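Local atomic coordinates of type VI secretion system-associated protein TagF (Pseudomonas aeruginosa PAO1, PDB entry 2QNU), a protein that is of unestablished molecular function but, as a TagF family member, is probably associated with the type VI secretion system. Residues A47-D50 and A51-S55; L94-A97 and N98-L101. One frame throughout, in Å; residues are numbered along the deposited sequence.

Contact 1 (A47-D50 and A51-S55)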
loop_
_atom_site.group_PDB
_atom_site.type_symbol
_atom_site.label_atom_id
_atom_site.label_comp_id
_atom_site.label_asym_id
_atom_site.label_seq_id
_atom_site.Cartn_x
_atom_site.Cartn_y
_atom_site.Cartn_z
ATOM N N ALA B 47 6.349 33.172 14.663
ATOM C CA ALA B 47 7.019 31.880 14.823
ATOM C C ALA B 47 7.456 31.209 13.519
ATOM O O ALA B 47 8.140 30.184 13.563
ATOM C CB ALA B 47 6.105 30.934 15.604
ATOM N N TRP B 48 7.053 31.764 12.375
ATOM C CA TRP B 48 7.251 31.076 11.087
ATOM C C TRP B 48 8.731 30.849 10.760
ATOM O O TRP B 48 9.146 29.727 10.356
ATOM C CB TRP B 48 6.611 31.880 9.941
ATOM C CG TRP B 48 6.804 31.162 8.634
ATOM C CD1 TRP B 48 6.058 30.094 8.173
ATOM C CD2 TRP B 48 7.790 31.409 7.636
ATOM N NE1 TRP B 48 6.561 29.658 6.969
ATOM C CE2 TRP B 48 7.604 30.447 6.605
ATOM C CE3 TRP B 48 8.815 32.337 7.494
ATOM C CZ2 TRP B 48 8.399 30.405 5.479
ATOM C CZ3 TRP B 48 9.622 32.269 6.354
ATOM C CH2 TRP B 48 9.401 31.320 5.372
ATOM N N LEU B 49 9.534 31.919 10.888
ATOM C CA LEU B 49 10.890 31.920 10.347
ATOM C C LEU B 49 11.822 30.946 11.069
ATOM O O LEU B 49 12.582 30.208 10.442
ATOM C CB LEU B 49 11.445 33.324 10.317
ATOM C CG LEU B 49 12.867 33.447 9.826
ATOM C CD1 LEU B 49 13.024 33.047 8.374
ATOM C CD2 LEU B 49 13.339 34.888 10.066
ATOM N N ASP B 50 11.647 30.869 12.371
ATOM C CA ASP B 50 12.347 29.904 13.207
ATOM C C ASP B 50 12.030 28.473 12.874
ATOM O O ASP B 50 12.932 27.604 12.810
ATOM C CB ASP B 50 11.962 30.154 14.669
ATOM C CG ASP B 50 12.521 31.508 15.209
ATOM O OD1 ASP B 50 13.265 32.228 14.477
ATOM O OD2 ASP B 50 12.177 31.878 16.366
ATOM N N ALA B 51 10.744 28.211 12.679
ATOM C CA ALA B 51 10.290 26.857 12.239
ATOM C C ALA B 51 10.862 26.442 10.883
ATOM O O ALA B 51 11.395 25.318 10.729
ATOM C CB ALA B 51 8.746 26.838 12.190
ATOM N N TYR B 52 10.719 27.332 9.912
ATOM C CA TYR B 52 11.172 27.153 8.539
ATOM C C TYR B 52 12.688 26.846 8.455
ATOM O O TYR B 52 13.123 25.877 7.802
ATOM C CB TYR B 52 10.866 28.404 7.729
ATOM C CG TYR B 52 11.364 28.415 6.254
ATOM C CD1 TYR B 52 12.461 29.211 5.858
ATOM C CD2 TYR B 52 10.726 27.663 5.255
ATOM C CE1 TYR B 52 12.909 29.265 4.523
ATOM C CE2 TYR B 52 11.173 27.707 3.923
ATOM C CZ TYR B 52 12.252 28.514 3.563
ATOM O OH TYR B 52 12.654 28.589 2.271
ATOM N N LEU B 53 13.460 27.701 9.104
ATOM C CA LEU B 53 14.952 27.628 9.077
ATOM C C LEU B 53 15.500 26.367 9.650
ATOM O O LEU B 53 16.543 25.895 9.191
ATOM C CB LEU B 53 15.493 28.763 9.879
ATOM C CG LEU B 53 15.873 30.031 9.159
ATOM C CD1 LEU B 53 15.338 30.271 7.807
ATOM C CD2 LEU B 53 15.571 31.177 10.102
ATOM N N THR B 54 14.818 25.787 10.630
ATOM C CA THR B 54 15.331 24.578 11.233
ATOM C C THR B 54 14.560 23.321 10.885
ATOM O O THR B 54 14.709 22.310 11.587
ATOM C CB THR B 54 15.294 24.697 12.741
ATOM O OG1 THR B 54 13.933 24.946 13.130
ATOM C CG2 THR B 54 16.209 25.848 13.214
ATOM N N SER B 55 13.665 23.408 9.887
ATOM C CA SER B 55 12.809 22.329 9.507
ATOM C C SER B 55 13.618 21.313 8.668
ATOM O O SER B 55 14.665 21.656 8.092
ATOM C CB SER B 55 11.618 22.848 8.700
ATOM O OG SER B 55 12.058 23.541 7.552
#

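Contact 2 (L94-A97 and N98-L101)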
loop_
_atom_site.group_PDB
_atom_site.type_symbol
_atom_site.label_atom_id
_atom_site.label_comp_id
_atom_site.label_asym_id
_atom_site.label_seq_id
_atom_site.Cartn_x
_atom_site.Cartn_y
_atom_site.Cartn_z
ATOM N N LEU B 94 11.963 13.504 -12.650
ATOM C CA LEU B 94 10.692 13.133 -13.243
ATOM C C LEU B 94 10.723 11.700 -13.788
ATOM O O LEU B 94 11.579 11.376 -14.504
ATOM C CB LEU B 94 10.390 14.090 -14.369
ATOM C CG LEU B 94 9.321 15.128 -14.057
ATOM C CD1 LEU B 94 9.927 16.312 -13.388
ATOM C CD2 LEU B 94 8.609 15.523 -15.384
ATOM N N LEU B 95 9.793 10.854 -13.406
ATOM C CA LEU B 95 9.814 9.464 -13.833
ATOM C C LEU B 95 8.610 9.165 -14.751
ATOM O O LEU B 95 7.601 9.916 -14.753
ATOM C CB LEU B 95 9.746 8.544 -12.623
ATOM C CG LEU B 95 10.877 8.656 -11.602
ATOM C CD1 LEU B 95 10.349 8.259 -10.242
ATOM C CD2 LEU B 95 12.062 7.781 -12.051
ATOM N N PRO B 96 8.697 8.074 -15.531
ATOM C CA PRO B 96 7.522 7.637 -16.306
ATOM C C PRO B 96 6.293 7.457 -15.427
ATOM O O PRO B 96 6.408 7.006 -14.267
ATOM C CB PRO B 96 7.969 6.291 -16.863
ATOM C CG PRO B 96 9.441 6.459 -17.022
ATOM C CD PRO B 96 9.858 7.205 -15.801
ATOM N N ALA B 97 5.131 7.795 -15.962
ATOM C CA ALA B 97 3.904 7.625 -15.212
ATOM C C ALA B 97 3.689 6.165 -14.759
ATOM O O ALA B 97 2.891 5.914 -13.858
ATOM C CB ALA B 97 2.713 8.118 -16.027
ATOM N N ASN B 98 4.405 5.212 -15.344
ATOM C CA ASN B 98 4.310 3.847 -14.858
ATOM C C ASN B 98 5.445 3.386 -13.987
ATOM O O ASN B 98 5.638 2.182 -13.867
ATOM C CB ASN B 98 4.226 2.878 -16.040
ATOM C CG ASN B 98 5.512 2.804 -16.810
ATOM O OD1 ASN B 98 6.412 3.589 -16.584
ATOM N ND2 ASN B 98 5.598 1.863 -17.740
ATOM N N ALA B 99 6.237 4.300 -13.409
ATOM C CA ALA B 99 7.391 3.867 -12.615
ATOM C C ALA B 99 6.937 3.358 -11.257
ATOM O O ALA B 99 5.863 3.733 -10.806
ATOM C CB ALA B 99 8.384 5.002 -12.457
ATOM N N ASP B 100 7.749 2.487 -10.649
ATOM C CA ASP B 100 7.449 1.854 -9.361
ATOM C C ASP B 100 7.947 2.697 -8.163
ATOM O O ASP B 100 9.051 2.535 -7.638
ATOM C CB ASP B 100 8.023 0.436 -9.347
ATOM C CG ASP B 100 8.044 -0.215 -7.946
ATOM O OD1 ASP B 100 7.031 -0.190 -7.197
ATOM O OD2 ASP B 100 9.121 -0.812 -7.621
ATOM N N LEU B 101 7.066 3.580 -7.721
ATOM C CA LEU B 101 7.314 4.415 -6.579
ATOM C C LEU B 101 7.454 3.651 -5.272
ATOM O O LEU B 101 8.060 4.164 -4.291
ATOM C CB LEU B 101 6.229 5.442 -6.492
ATOM C CG LEU B 101 6.163 6.414 -7.644
ATOM C CD1 LEU B 101 5.096 7.451 -7.332
ATOM C CD2 LEU B 101 7.520 7.069 -7.894
#

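Contact 1 (A47-D50 and A51-S55)
Ala51 opens the second turn of the short helix 48-53, its N weakly hydrogen-bonded to Ala47 O, and its methyl group packs on Leu211 and Thr212 of helix 209-212. Tyr52 follows with a nearly straight helical bond from its N back to Trp48 O, four residues earlier (2.9 Å). With CG anti to the backbone N in both residues (chi1 176° in Tyr52, -179° in Trp48), the two aromatic side chains run side by side and form an offset stack, the Tyr52 ring and the six-membered ring of Trp48 having centroids 4.6 Å apart and planes inclined by 19°. Tyr52 CB adds a CH-pi contact over the Trp48 face, and Met37 of helix 23-44 touches both residues. The far end of the tyrosine is tied down by a hydrogen bond from OH to Ser79 O. On another flank, Leu53 N bonds to Leu49 O (3.0 Å) while Leu53 CD2 lies against Leu49 CG at 3.5 Å. Thr54 leaves the helical conformation, and its OG1, in the carbonyl plane, donates to Asp50 O (2.9 Å), alongside a weak bond from its own N. Ser55 closes the end: OG (2.6 Å) and N reach Tyr52 O from the same face of its plane.

Contact 2 (L94-A97 and N98-L101)
Pro96 O takes a hydrogen bond from Ala99 N at 2.8 Å, the bond that closes a type I beta turn running from Pro96 to Ala99. The N-H...O angle is 152°, but the donor stands well above the carbonyl plane, 52° out of it, because the tight turn brings the amide in over the carbonyl. Ala97 and Asn98 occupy the two corners of the turn. Asn98 CG sits between its own backbone N and carbonyl carbon (chi1 69°), a torsion that folds the amide back over the start of the turn and sets OD1 only 3.1 Å from Pro96 CB. This is a close contact of the amide oxygen with the proline ring, which the asparagine side chain crosses at a slant.

Next to the turn, apolar side chains pack together. Ala99 CB points back to the first segment, meeting Leu95 CB at 3.8 Å and, more loosely, Pro96 CD at 4.3 Å. Leu95 extends the same apolar patch to Leu101, whose side-chain end approaches it: Leu95 CD1 meets Leu101 CD2 at 3.9 Å, one methyl branch from each side chain. In both leucines CG lies opposite the carbonyl carbon; the second torsion then selects the methyl that meets its partner. Leu101 also touches Cys177 of helix 165-177, and Leu95 remains paired through its backbone with Ala71 in the sheet. Between Ala99 and Leu101, Asp100 stands at the N-cap position of helix 101-105, where OD1 receives weak hydrogen bonds from Gly102 N and Gly103 N. The whole is a strand-to-helix connection: a type I turn at the end of strand 89-95, followed directly by an aspartate N-cap.

Contact 1 and contact 2 are separate local arrangements, met in that order along the chain and lying on opposite sides of its centre. Their own centres are 32 Å apart and their nearest atoms about 20 Å apart, so neither touches the other. Both fall within the TagF N-terminal domain, yet they belong to different parts of the fold around the antiparallel sheet. Residues 47-55 form a helix and its end just ahead of strand 58-62, whereas residues 94-101 comprise the end of strand 89-95 and the connection to helix 101-105. Strand 71-77 lies between these two strands in the sheet. Neither contact is touched by the second chain of the assembly.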